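Local coordinates for protein GCN5-related N-acetyltransferase (Streptococcus suis, PDB 3G3S) that probably transfers an acetyl group from acetyl-coenzyme A to an amine, as GCN5-related N-acetyltransferases do, its own substrate being unknown, at residues D145-Y150 with G174-A179; I187-R192 with P219-H224. All coordinates share one frame; numbering follows the deposited sequence.

Contact 1 (D145-Y150 with G174-A179); sequences DLVGNY and GASSYA
Asp145 begins the contact with its CB packed against CE1 of Tyr178 at 4.2 Å, while its carbonyl O accepts a bond from a water at 2.9 Å. That water also donates weakly to Ser177 O and accepts from Asn149 N and, weakly, from Asn149 ND2, bridging the loop to the strand. Leu146 turns its isobutyl branch over the strand: CD2 lies 3.7 Å from Gly174 O and CD1 rests against Gly174 CA, where a residue without a side chain leaves room for the methyl. The carbonyl of Leu146 takes the shortest polar link: Ser176 OG, anti to its own backbone N (chi1 -178°), donates to Leu146 O at 2.6 Å from 31° outside the carbonyl plane. Within the type I turn from Val147 to Tyr150, Asn149 lays its ND2 3.0 Å above one face of the Tyr178 ring, offset toward the rim, with amide and ring planes 63° apart; the same ND2 also makes a weak bond to Tyr178 O. Tyr150 closes the segment, bringing CE1 to 3.2 Å from Ser177 O at the ring edge. Its hydroxyl is bonded to Ser180 and receives a weak bond from Ser177 OG, whose stronger partner is Leu161 N. The loop thus lies across strand 170-181 where that strand turns a corner at Tyr178, with helix 131-139 behind Val147, helix 153-159 beside Tyr150 and strand 184-191 flanking Leu146.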
loop_
_atom_site.group_PDB
_atom_site.type_symbol
_atom_site.label_atom_id
_atom_site.label_comp_id
_atom_site.label_asym_id
_atom_site.label_seq_id
_atom_site.Cartn_x
_atom_site.Cartn_y
_atom_site.Cartn_z
ATOM N N ASP A 145 -21.876 -0.394 -13.290
ATOM C CA ASP A 145 -21.034 -0.476 -12.097
ATOM C C ASP A 145 -20.107 -1.691 -12.082
ATOM O O ASP A 145 -19.220 -1.780 -11.232
ATOM C CB ASP A 145 -21.892 -0.479 -10.837
ATOM C CG ASP A 145 -22.553 0.853 -10.588
ATOM O OD1 ASP A 145 -22.086 1.871 -11.150
ATOM O OD2 ASP A 145 -23.538 0.870 -9.826
ATOM N N LEU A 146 -20.304 -2.627 -13.005
ATOM C CA LEU A 146 -19.378 -3.765 -13.100
ATOM C C LEU A 146 -17.936 -3.290 -13.438
ATOM O O LEU A 146 -16.954 -3.887 -12.995
ATOM C CB LEU A 146 -19.874 -4.756 -14.137
ATOM C CG LEU A 146 -21.160 -5.508 -13.790
ATOM C CD1 LEU A 146 -21.577 -6.419 -14.934
ATOM C CD2 LEU A 146 -20.987 -6.281 -12.479
ATOM N N VAL A 147 -17.833 -2.208 -14.225
ATOM C CA VAL A 147 -16.564 -1.660 -14.664
ATOM C C VAL A 147 -16.422 -0.143 -14.578
ATOM O O VAL A 147 -15.304 0.356 -14.677
ATOM C CB VAL A 147 -16.317 -2.011 -16.143
ATOM C CG1 VAL A 147 -16.477 -3.505 -16.364
ATOM C CG2 VAL A 147 -17.248 -1.245 -17.076
ATOM N N GLY A 148 -17.534 0.566 -14.386
ATOM C CA GLY A 148 -17.560 2.041 -14.451
ATOM C C GLY A 148 -16.817 2.847 -13.419
ATOM O O GLY A 148 -16.672 4.065 -13.578
ATOM N N ASN A 149 -16.367 2.214 -12.346
ATOM C CA ASN A 149 -15.635 2.941 -11.334
ATOM C C ASN A 149 -14.178 3.119 -11.693
ATOM O O ASN A 149 -13.504 3.921 -11.081
ATOM C CB ASN A 149 -15.781 2.245 -9.989
ATOM C CG ASN A 149 -17.168 2.356 -9.468
ATOM O OD1 ASN A 149 -17.684 3.463 -9.304
ATOM N ND2 ASN A 149 -17.805 1.226 -9.240
ATOM N N TYR A 150 -13.705 2.384 -12.691
ATOM C CA TYR A 150 -12.332 2.489 -13.124
ATOM C C TYR A 150 -12.230 3.678 -14.104
ATOM O O TYR A 150 -13.189 4.007 -14.778
ATOM C CB TYR A 150 -11.847 1.140 -13.682
ATOM C CG TYR A 150 -11.756 0.131 -12.550
ATOM C CD1 TYR A 150 -12.903 -0.465 -12.046
ATOM C CD2 TYR A 150 -10.539 -0.164 -11.930
ATOM C CE1 TYR A 150 -12.860 -1.370 -10.975
ATOM C CE2 TYR A 150 -10.488 -1.077 -10.846
ATOM C CZ TYR A 150 -11.675 -1.666 -10.385
ATOM O OH TYR A 150 -11.710 -2.531 -9.319
ATOM N N GLY A 174 -23.532 -10.430 -14.536
ATOM C CA GLY A 174 -22.108 -10.249 -14.336
ATOM C C GLY A 174 -21.737 -10.066 -12.881
ATOM O O GLY A 174 -22.570 -9.642 -12.029
ATOM N N ALA A 175 -20.498 -10.455 -12.587
ATOM C CA ALA A 175 -19.907 -10.320 -11.256
ATOM C C ALA A 175 -18.553 -9.717 -11.503
ATOM O O ALA A 175 -17.750 -10.280 -12.245
ATOM C CB ALA A 175 -19.771 -11.647 -10.565
ATOM N N SER A 176 -18.286 -8.557 -10.920
ATOM C CA SER A 176 -17.041 -7.846 -11.220
ATOM C C SER A 176 -16.553 -7.010 -10.054
ATOM O O SER A 176 -17.205 -6.902 -9.026
ATOM C CB SER A 176 -17.232 -6.953 -12.468
ATOM O OG SER A 176 -16.055 -6.271 -12.851
ATOM N N SER A 177 -15.362 -6.457 -10.218
ATOM C CA SER A 177 -14.764 -5.667 -9.197
ATOM C C SER A 177 -15.323 -4.244 -9.227
ATOM O O SER A 177 -15.057 -3.514 -10.167
ATOM C CB SER A 177 -13.259 -5.621 -9.403
ATOM O OG SER A 177 -12.959 -5.264 -10.727
ATOM N N TYR A 178 -16.102 -3.885 -8.213
ATOM C CA TYR A 178 -16.568 -2.494 -8.050
ATOM C C TYR A 178 -15.380 -1.586 -7.682
ATOM O O TYR A 178 -15.306 -0.359 -8.031
ATOM C CB TYR A 178 -17.586 -2.463 -6.925
ATOM C CG TYR A 178 -18.255 -1.103 -6.696
ATOM C CD1 TYR A 178 -19.407 -0.741 -7.419
ATOM C CD2 TYR A 178 -17.787 -0.227 -5.743
ATOM C CE1 TYR A 178 -20.039 0.492 -7.201
ATOM C CE2 TYR A 178 -18.418 1.025 -5.526
ATOM C CZ TYR A 178 -19.539 1.365 -6.252
ATOM O OH TYR A 178 -20.151 2.586 -6.021
ATOM N N ALA A 179 -14.462 -2.198 -6.938
ATOM C CA ALA A 179 -13.220 -1.618 -6.496
ATOM C C ALA A 179 -12.202 -2.745 -6.248
ATOM O O ALA A 179 -12.541 -3.948 -6.155
ATOM C CB ALA A 179 -13.431 -0.798 -5.219
HETATM O O HOH W 1 -16.506 -0.804 -11.387
#

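Contact 2 (I187-R192 with P219-H224); sequences IEVDTR and PSWDAH. With CAC (cacodylate ion), chain D; EDO (1,2-ethanediol), chain F.
Ile187 N donates to Ser220 O at 2.9 Å, a nearly straight bond (160°) and the one direct hydrogen bond between the two segments. Ile187 and Trp221 have the closest CA atoms, and beyond them the parallel strands part.

Apolar contacts bridge the two strands. In Ile187, CD1 is anti to CA (chi2 -177°) and meets Pro219 CB at 3.9 Å, the two side chains lying side by side. The other branch, CG2, approaches Trp221 CZ3 at 4.1 Å. Val189, two residues on and facing the same way, sets CG2 3.6 Å from Trp221 CH2, crossing the indole at about a right angle. Branched aliphatic residues suit these strand positions, and a wide indole can span the growing gap to reach both; the indole also packs on Leu231, Ala232 and Leu235 of helix 226-235.

Where strand pairing stops, polar bridges take over. A water donates to Ile187 O at 2.6 Å and accepts from Asp222 N at 2.8 Å, satisfying backbone groups too far apart to pair directly. Between the two segments sits a cacodylate ion, probably from the crystallisation liquor. Its methyl C1 lies over the centre of one face of the Trp221 ring, 3.1 Å from Trp221 CE2. Its O1 accepts from His224 N in a straight bond, and Ser228 also binds the ion. A 1,2-ethanediol occupies the neighbouring space beside Glu188.

The chemistry is that of a splayed strand pair: backbone groups and an indole face receive a small ion with both polar oxygens and methyls, C2 meeting the backbone at Val189 N. This is consistent with the acetyl-coenzyme A cleft of GNAT enzymes, where such splayed strands hold the pantetheine arm.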
loop_
_atom_site.group_PDB
_atom_site.type_symbol
_atom_site.label_atom_id
_atom_site.label_comp_id
_atom_site.label_asym_id
_atom_site.label_seq_id
_atom_site.Cartn_x
_atom_site.Cartn_y
_atom_site.Cartn_z
ATOM N N ILE A 187 -16.813 -6.930 -4.507
ATOM C CA ILE A 187 -17.647 -7.468 -5.544
ATOM C C ILE A 187 -18.941 -6.716 -5.793
ATOM O O ILE A 187 -19.577 -6.190 -4.885
ATOM C CB ILE A 187 -17.992 -8.982 -5.257
ATOM C CG1 ILE A 187 -16.733 -9.790 -5.313
ATOM C CG2 ILE A 187 -19.074 -9.501 -6.252
ATOM C CD1 ILE A 187 -16.972 -11.318 -5.118
ATOM N N GLU A 188 -19.267 -6.643 -7.077
ATOM C CA GLU A 188 -20.497 -6.083 -7.586
ATOM C C GLU A 188 -21.079 -7.205 -8.410
ATOM O O GLU A 188 -20.385 -7.716 -9.281
ATOM C CB GLU A 188 -20.185 -4.938 -8.520
ATOM C CG GLU A 188 -21.348 -4.412 -9.356
ATOM C CD GLU A 188 -22.384 -3.617 -8.572
ATOM O OE1 GLU A 188 -22.167 -3.257 -7.404
ATOM O OE2 GLU A 188 -23.432 -3.334 -9.170
ATOM N N VAL A 189 -22.331 -7.558 -8.143
ATOM C CA VAL A 189 -23.045 -8.539 -8.927
ATOM C C VAL A 189 -24.323 -7.881 -9.440
ATOM O O VAL A 189 -25.033 -7.186 -8.678
ATOM C CB VAL A 189 -23.400 -9.790 -8.106
ATOM C CG1 VAL A 189 -24.103 -10.781 -8.982
ATOM C CG2 VAL A 189 -22.144 -10.412 -7.506
ATOM N N ASP A 190 -24.635 -8.104 -10.719
ATOM C CA ASP A 190 -25.839 -7.553 -11.338
ATOM C C ASP A 190 -26.439 -8.536 -12.356
ATOM O O ASP A 190 -25.688 -9.226 -13.060
ATOM C CB ASP A 190 -25.481 -6.276 -12.078
ATOM C CG ASP A 190 -25.129 -5.110 -11.152
ATOM O OD1 ASP A 190 -26.028 -4.673 -10.408
ATOM O OD2 ASP A 190 -23.989 -4.578 -11.230
ATOM N N THR A 191 -27.772 -8.600 -12.429
ATOM C CA THR A 191 -28.463 -9.395 -13.417
ATOM C C THR A 191 -29.541 -8.564 -14.075
ATOM O O THR A 191 -30.264 -7.843 -13.403
ATOM C CB THR A 191 -29.072 -10.619 -12.790
ATOM O OG1 THR A 191 -28.015 -11.373 -12.188
ATOM C CG2 THR A 191 -29.805 -11.485 -13.837
ATOM N N ARG A 192 -29.672 -8.678 -15.393
ATOM C CA ARG A 192 -30.654 -7.888 -16.101
ATOM C C ARG A 192 -32.059 -8.346 -15.649
ATOM O O ARG A 192 -32.290 -9.530 -15.430
ATOM C CB ARG A 192 -30.407 -7.981 -17.599
ATOM C CG ARG A 192 -30.957 -6.798 -18.309
ATOM C CD ARG A 192 -30.630 -6.844 -19.756
ATOM N NE ARG A 192 -31.335 -7.895 -20.482
ATOM C CZ ARG A 192 -31.111 -8.175 -21.763
ATOM N NH1 ARG A 192 -30.159 -7.545 -22.408
ATOM N NH2 ARG A 192 -31.799 -9.134 -22.375
ATOM N N PRO A 219 -11.847 -11.974 -2.398
ATOM C CA PRO A 219 -13.081 -11.465 -2.980
ATOM C C PRO A 219 -14.050 -11.023 -1.891
ATOM O O PRO A 219 -14.688 -11.831 -1.226
ATOM C CB PRO A 219 -13.620 -12.668 -3.752
ATOM C CG PRO A 219 -13.105 -13.851 -2.994
ATOM C CD PRO A 219 -11.879 -13.449 -2.265
ATOM N N SER A 220 -14.137 -9.714 -1.673
ATOM C CA SER A 220 -15.034 -9.189 -0.629
ATOM C C SER A 220 -16.479 -9.036 -1.049
ATOM O O SER A 220 -16.762 -8.673 -2.207
ATOM C CB SER A 220 -14.563 -7.783 -0.204
ATOM O OG SER A 220 -15.466 -7.202 0.701
ATOM N N TRP A 221 -17.388 -9.246 -0.104
ATOM C CA TRP A 221 -18.823 -9.032 -0.327
ATOM C C TRP A 221 -19.396 -8.104 0.746
ATOM O O TRP A 221 -19.200 -8.318 1.950
ATOM C CB TRP A 221 -19.580 -10.348 -0.286
ATOM C CG TRP A 221 -20.951 -10.325 -0.871
ATOM C CD1 TRP A 221 -22.078 -9.776 -0.328
ATOM C CD2 TRP A 221 -21.363 -10.949 -2.080
ATOM N NE1 TRP A 221 -23.160 -9.997 -1.132
ATOM C CE2 TRP A 221 -22.762 -10.719 -2.219
ATOM C CE3 TRP A 221 -20.693 -11.669 -3.075
ATOM C CZ2 TRP A 221 -23.488 -11.159 -3.320
ATOM C CZ3 TRP A 221 -21.430 -12.123 -4.177
ATOM C CH2 TRP A 221 -22.813 -11.863 -4.281
ATOM N N ASP A 222 -20.102 -7.069 0.311
ATOM C CA ASP A 222 -20.776 -6.170 1.217
ATOM C C ASP A 222 -22.188 -6.073 0.618
ATOM O O ASP A 222 -22.387 -5.526 -0.458
ATOM C CB ASP A 222 -20.063 -4.834 1.294
ATOM C CG ASP A 222 -20.441 -4.032 2.490
ATOM O OD1 ASP A 222 -20.156 -4.441 3.628
ATOM O OD2 ASP A 222 -20.939 -2.890 2.274
ATOM N N ALA A 223 -23.151 -6.674 1.304
ATOM C CA ALA A 223 -24.495 -6.858 0.787
ATOM C C ALA A 223 -25.353 -5.595 0.819
ATOM O O ALA A 223 -25.593 -5.033 1.876
ATOM C CB ALA A 223 -25.185 -7.988 1.555
ATOM N N HIS A 224 -25.864 -5.203 -0.342
ATOM C CA HIS A 224 -26.740 -4.042 -0.443
ATOM C C HIS A 224 -28.131 -4.320 0.100
ATOM O O HIS A 224 -28.836 -3.405 0.522
ATOM C CB HIS A 224 -26.858 -3.590 -1.892
ATOM C CG HIS A 224 -27.599 -2.294 -2.066
ATOM N ND1 HIS A 224 -27.195 -1.116 -1.472
ATOM C CD2 HIS A 224 -28.693 -1.983 -2.809
ATOM C CE1 HIS A 224 -28.006 -0.136 -1.837
ATOM N NE2 HIS A 224 -28.926 -0.635 -2.650
HETATM AS AS CAC D . -23.433 -6.464 -3.724
HETATM O O1 CAC D . -24.948 -6.482 -2.790
HETATM O O2 CAC D . -22.487 -5.101 -3.188
HETATM C C1 CAC D . -22.307 -8.083 -3.717
HETATM C C2 CAC D . -23.720 -6.252 -5.674
HETATM C C1 EDO F . -20.275 -2.350 -4.301
HETATM O O1 EDO F . -21.475 -3.037 -4.673
HETATM C C2 EDO F . -20.072 -2.371 -2.793
HETATM O O2 EDO F . -20.782 -3.469 -2.206
HETATM O O HOH W 2 -19.462 -6.132 -2.258
#

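The two contacts are neighbours in one sheet, their centres 9 Å apart, and follow each other along the chain. Strands 170-181 and 184-191 join them: Ser176 N lies 2.8 Å from Glu188 O and Gly174 N lies 2.9 Å from Asp190 O, probable antiparallel hydrogen bonds. Leu146 CD2 of contact 1 also packs on Glu188 O, at 3.6 Å. Contact 1 fastens a loop over the inner strand 170-181, whereas contact 2 pairs strands 184-191 and 218-223 of a beta-alpha-beta unit whose connecting helix is 200-214. The ligand-filled opening belongs to contact 2, yet Tyr178 of contact 1 comes within about 3 Å of the ethanediol (nearest atoms), so both probably border the acetyl-transfer pocket.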